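Side-chain contacts in MMACHC-like protein (Caenorhabditis elegans, PDB 5UJC), which binds cobalamin (vitamin B12) and probably removes its upper axial ligand by flavin-dependent reduction or glutathione-dependent dealkylation: residues Met5-Ser10 against Arg110-Asn115; Glu107-Arg110 against Asn115-Ile118. All coordinates share one frame; numbering follows the deposited sequence.

Interaction 1 of 2, residues Met5-Ser10 against Arg110-Asn115; sequences MSHAES and RKVEEN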
loop_
_atom_site.group_PDB
_atom_site.type_symbol
_atom_site.label_atom_id
_atom_site.label_comp_id
_atom_site.label_asym_id
_atom_site.label_seq_id
_atom_site.Cartn_x
_atom_site.Cartn_y
_atom_site.Cartn_z
ATOM N N MET A 5 6.698 -21.096 14.039
ATOM C CA MET A 5 5.809 -20.919 12.882
ATOM C C MET A 5 4.305 -20.975 13.212
ATOM O O MET A 5 3.510 -20.300 12.564
ATOM C CB MET A 5 6.148 -21.938 11.795
ATOM C CG MET A 5 7.386 -21.574 10.987
ATOM S SD MET A 5 7.277 -19.979 10.134
ATOM C CE MET A 5 5.639 -20.076 9.412
ATOM N N SER A 6 3.910 -21.796 14.185
ATOM C CA SER A 6 2.528 -21.787 14.679
ATOM C C SER A 6 2.218 -20.429 15.234
ATOM O O SER A 6 1.173 -19.857 14.954
ATOM C CB SER A 6 2.333 -22.832 15.779
ATOM O OG SER A 6 2.413 -24.145 15.266
ATOM N N HIS A 7 3.141 -19.907 16.041
ATOM C CA HIS A 7 2.951 -18.574 16.622
ATOM C C HIS A 7 2.885 -17.486 15.534
ATOM O O HIS A 7 1.989 -16.637 15.558
ATOM C CB HIS A 7 4.035 -18.269 17.658
ATOM C CG HIS A 7 3.819 -16.993 18.389
ATOM N ND1 HIS A 7 2.658 -16.722 19.072
ATOM C CD2 HIS A 7 4.614 -15.902 18.544
ATOM C CE1 HIS A 7 2.743 -15.522 19.620
ATOM N NE2 HIS A 7 3.928 -15.012 19.329
ATOM N N ALA A 8 3.787 -17.552 14.561
ATOM C CA ALA A 8 3.736 -16.644 13.414
ATOM C C ALA A 8 2.378 -16.723 12.695
ATOM O O ALA A 8 1.813 -15.704 12.325
ATOM C CB ALA A 8 4.868 -16.947 12.437
ATOM N N GLU A 9 1.873 -17.947 12.494
ATOM C CA GLU A 9 0.571 -18.140 11.857
ATOM C C GLU A 9 -0.576 -17.569 12.703
ATOM O O GLU A 9 -1.481 -16.944 12.169
ATOM C CB GLU A 9 0.344 -19.632 11.509
ATOM C CG GLU A 9 1.140 -20.046 10.287
ATOM C CD GLU A 9 1.149 -21.534 10.025
ATOM O OE1 GLU A 9 0.405 -22.285 10.700
ATOM O OE2 GLU A 9 1.920 -21.965 9.127
ATOM N N SER A 10 -0.464 -17.679 14.033
ATOM C CA SER A 10 -1.489 -17.111 14.949
ATOM C C SER A 10 -1.473 -15.586 14.906
ATOM O O SER A 10 -2.520 -14.945 14.936
ATOM C CB SER A 10 -1.273 -17.601 16.395
ATOM O OG SER A 10 -1.499 -19.005 16.514
ATOM N N ARG A 110 -2.021 -7.362 20.362
ATOM C CA ARG A 110 -1.175 -7.277 21.578
ATOM C C ARG A 110 -1.383 -8.479 22.513
ATOM O O ARG A 110 -0.491 -8.830 23.299
ATOM C CB ARG A 110 -1.458 -5.982 22.361
ATOM C CG ARG A 110 -0.907 -4.723 21.713
ATOM C CD ARG A 110 -1.429 -3.447 22.387
ATOM N NE ARG A 110 -1.225 -2.269 21.523
ATOM C CZ ARG A 110 -2.183 -1.425 21.111
ATOM N NH1 ARG A 110 -3.461 -1.578 21.486
ATOM N NH2 ARG A 110 -1.854 -0.406 20.331
ATOM N N LYS A 111 -2.562 -9.087 22.457
ATOM C CA LYS A 111 -2.852 -10.243 23.302
ATOM C C LYS A 111 -2.244 -11.554 22.764
ATOM O O LYS A 111 -2.177 -12.562 23.475
ATOM C CB LYS A 111 -4.365 -10.387 23.499
ATOM C CG LYS A 111 -4.996 -9.173 24.143
ATOM C CD LYS A 111 -6.478 -9.396 24.410
ATOM C CE LYS A 111 -7.236 -8.095 24.510
ATOM N NZ LYS A 111 -8.710 -8.316 24.584
ATOM N N VAL A 112 -1.828 -11.531 21.502
ATOM C CA VAL A 112 -1.163 -12.676 20.855
ATOM C C VAL A 112 0.377 -12.481 20.816
ATOM O O VAL A 112 1.138 -13.415 21.083
ATOM C CB VAL A 112 -1.734 -12.902 19.425
ATOM C CG1 VAL A 112 -0.942 -13.974 18.666
ATOM C CG2 VAL A 112 -3.212 -13.288 19.514
ATOM N N GLU A 113 0.816 -11.271 20.480
ATOM C CA GLU A 113 2.254 -10.913 20.497
ATOM C C GLU A 113 2.386 -9.453 20.891
ATOM O O GLU A 113 1.964 -8.571 20.149
ATOM C CB GLU A 113 2.915 -11.154 19.126
ATOM C CG GLU A 113 4.424 -10.842 19.100
ATOM C CD GLU A 113 5.255 -11.706 20.070
ATOM O OE1 GLU A 113 6.332 -11.240 20.481
ATOM O OE2 GLU A 113 4.836 -12.834 20.402
ATOM N N GLU A 114 2.850 -9.201 22.119
ATOM C CA GLU A 114 2.784 -7.847 22.680
ATOM C C GLU A 114 3.767 -6.867 22.033
ATOM O O GLU A 114 3.495 -5.682 21.960
ATOM C CB GLU A 114 2.959 -7.875 24.205
ATOM C CG GLU A 114 4.358 -8.146 24.698
ATOM C CD GLU A 114 4.418 -8.216 26.235
ATOM O OE1 GLU A 114 3.395 -7.911 26.880
ATOM O OE2 GLU A 114 5.474 -8.588 26.793
ATOM N N ASN A 115 4.873 -7.390 21.511
ATOM C CA ASN A 115 5.977 -6.551 21.000
ATOM C C ASN A 115 5.959 -6.472 19.474
ATOM O O ASN A 115 6.249 -7.445 18.801
ATOM C CB ASN A 115 7.320 -7.144 21.476
ATOM C CG ASN A 115 8.528 -6.321 21.044
ATOM O OD1 ASN A 115 8.399 -5.241 20.456
ATOM N ND2 ASN A 115 9.717 -6.823 21.365
#
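H7 and S10, one turn apart on the first helix of the chain (5-18), face V112 and E113 in the loop that leaves helix 93-109, and the backbones come closest at S10 and V112, whose CA atoms are 7.4 Å apart. The polar half of the contact belongs to H7. Its CG stands anti to the backbone N, which carries the imidazole out from the helix to the loop, and NE2 donates a hydrogen bond to OE2 of E113 at 2.6 Å. The bond is short and nearly straight, 169° at the hydrogen, and OE2 lies almost in the plane of the imidazole. Seen from the glutamate the fit is less regular: NE2 reaches OE2 on its anti side, 30° out of the carboxylate plane, and ring and carboxylate are turned 73° against each other. A bend at chi2 of E113 brings the carboxylate back to the histidine. Beside this bond the ring edge meets the loop backbone, with CE1 of H7 3.0 Å from the carbonyl O of V112.

The apolar half is V112, a beta-branched residue that turns one methyl, CG1, to the helix. This CG1 lies 4.1 Å from CE1 of H7 and 4.3 Å from CB of S10, whose small side chain lets the methyl approach the helix backbone. Further along the same helix, I11 and V14 also touch V112, while E113 rests on F192 and V195 of strand 185-196.

The four touching residues all keep some exposed surface. A nearby carboxylate would tend to favour the protonated imidazole, which may add some electrostatic attraction; in either case the hydrogen bond links helix 5-18 to the loop.

Interaction 2 of 2, residues Glu107-Arg110 against Asn115-Ile118; sequences EKLR and NFEI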
loop_
_atom_site.group_PDB
_atom_site.type_symbol
_atom_site.label_atom_id
_atom_site.label_comp_id
_atom_site.label_asym_id
_atom_site.label_seq_id
_atom_site.Cartn_x
_atom_site.Cartn_y
_atom_site.Cartn_z
ATOM N N GLU A 107 -5.248 -3.788 19.302
ATOM C CA GLU A 107 -5.794 -4.144 20.606
ATOM C C GLU A 107 -5.959 -5.664 20.748
ATOM O O GLU A 107 -5.714 -6.234 21.812
ATOM C CB GLU A 107 -7.117 -3.441 20.790
ATOM C CG GLU A 107 -6.952 -1.949 21.079
ATOM C CD GLU A 107 -8.269 -1.229 21.294
ATOM O OE1 GLU A 107 -9.293 -1.912 21.530
ATOM O OE2 GLU A 107 -8.277 0.032 21.242
ATOM N N LYS A 108 -6.300 -6.323 19.657
ATOM C CA LYS A 108 -6.357 -7.782 19.652
ATOM C C LYS A 108 -4.960 -8.406 19.483
ATOM O O LYS A 108 -4.641 -9.414 20.128
ATOM C CB LYS A 108 -7.278 -8.279 18.551
ATOM C CG LYS A 108 -8.725 -7.814 18.688
ATOM C CD LYS A 108 -9.395 -8.417 19.902
ATOM C CE LYS A 108 -10.899 -8.127 19.912
ATOM N NZ LYS A 108 -11.464 -8.201 21.282
ATOM N N LEU A 109 -4.142 -7.824 18.595
ATOM C CA LEU A 109 -2.834 -8.366 18.285
ATOM C C LEU A 109 -1.933 -8.398 19.523
ATOM O O LEU A 109 -1.193 -9.345 19.719
ATOM C CB LEU A 109 -2.173 -7.549 17.171
ATOM C CG LEU A 109 -0.758 -7.999 16.780
ATOM C CD1 LEU A 109 -0.725 -9.432 16.336
ATOM C CD2 LEU A 109 -0.231 -7.103 15.678
ATOM N N ARG A 110 -2.021 -7.362 20.362
ATOM C CA ARG A 110 -1.175 -7.277 21.578
ATOM C C ARG A 110 -1.383 -8.479 22.513
ATOM O O ARG A 110 -0.491 -8.830 23.299
ATOM C CB ARG A 110 -1.458 -5.982 22.361
ATOM C CG ARG A 110 -0.907 -4.723 21.713
ATOM C CD ARG A 110 -1.429 -3.447 22.387
ATOM N NE ARG A 110 -1.225 -2.269 21.523
ATOM C CZ ARG A 110 -2.183 -1.425 21.111
ATOM N NH1 ARG A 110 -3.461 -1.578 21.486
ATOM N NH2 ARG A 110 -1.854 -0.406 20.331
ATOM N N ASN A 115 4.873 -7.390 21.511
ATOM C CA ASN A 115 5.977 -6.551 21.000
ATOM C C ASN A 115 5.959 -6.472 19.474
ATOM O O ASN A 115 6.249 -7.445 18.801
ATOM C CB ASN A 115 7.320 -7.144 21.476
ATOM C CG ASN A 115 8.528 -6.321 21.044
ATOM O OD1 ASN A 115 8.399 -5.241 20.456
ATOM N ND2 ASN A 115 9.717 -6.823 21.365
ATOM N N PHE A 116 5.550 -5.325 18.934
ATOM C CA PHE A 116 5.651 -5.095 17.514
ATOM C C PHE A 116 5.795 -3.622 17.188
ATOM O O PHE A 116 5.423 -2.754 17.973
ATOM C CB PHE A 116 4.458 -5.697 16.737
ATOM C CG PHE A 116 3.114 -5.229 17.210
ATOM C CD1 PHE A 116 2.435 -5.919 18.232
ATOM C CD2 PHE A 116 2.493 -4.139 16.624
ATOM C CE1 PHE A 116 1.186 -5.515 18.650
ATOM C CE2 PHE A 116 1.238 -3.729 17.052
ATOM C CZ PHE A 116 0.592 -4.413 18.074
ATOM N N GLU A 117 6.394 -3.364 16.037
ATOM C CA GLU A 117 6.530 -2.017 15.485
ATOM C C GLU A 117 5.670 -1.901 14.245
ATOM O O GLU A 117 5.450 -2.892 13.530
ATOM C CB GLU A 117 7.991 -1.770 15.097
ATOM C CG GLU A 117 8.969 -1.911 16.260
ATOM C CD GLU A 117 8.763 -0.861 17.344
ATOM O OE1 GLU A 117 8.331 0.273 17.017
ATOM O OE2 GLU A 117 9.067 -1.156 18.515
ATOM N N ILE A 118 5.151 -0.707 14.004
ATOM C CA ILE A 118 4.330 -0.453 12.821
ATOM C C ILE A 118 4.945 0.685 12.022
ATOM O O ILE A 118 5.236 1.753 12.577
ATOM C CB ILE A 118 2.848 -0.073 13.175
ATOM C CG1 ILE A 118 2.216 -1.082 14.150
ATOM C CG2 ILE A 118 2.041 0.071 11.872
ATOM C CD1 ILE A 118 0.733 -0.838 14.411
#
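L109, in the last turn of helix 93-109, and F116, just before strand 117-120, reach toward each other from opposite directions and form the tight part of this contact. CD2 of L109 sits over the middle of the phenyl ring, 3.6 Å from the centroid of F116 and 12° from the ring normal: a CH-pi contact in which one methyl lies almost evenly against all six ring carbons. The phenyl group takes the crowded position between its backbone N and carbonyl carbon (chi1 55°), pointing back to the helix it faces. At the ring edge, in plane, lies CG1 of I118. Leucine suits the buried site, since its other neighbours include L190 and F192 of strand 185-196 and I11 of helix 5-18.

The solvent side is looser and is supplied by R110, an exposed arginine that crosses the phenylalanine at about a right angle. Its closest approach is by the aliphatic part, CG coming within 3.8 Å of CE1 of F116; the guanidinium stays near the ring, its plane almost parallel but obliquely placed. There it is paired with E103, about two helical turns upstream, so its charge is met on the helix surface.

The arrangement is that of a helix-loop-strand connection, in which helix 93-109 packs on the antiparallel sheet that its own chain enters as edge strand 117-120.

Interactions 1 and 2 share R110 and N115 and lie with their centres about 9 Å apart, both on one connection between helix 93-109 and strand 117-120, interaction 2 at its two ends and interaction 1 in its middle. Interaction 2 packs the helix end against the residues leading into the strand; interaction 1 fastens the loop between them to helix 5-18 through a hydrogen bond. I11 joins the two, touching V112 and E113 as well as L109, and F192 likewise meets both E113 and L109. The centres lie about 23 and 19 Å from the centre of the chain, away from the cobalamin pocket and the substrate-binding residues, so both contacts are structural packing.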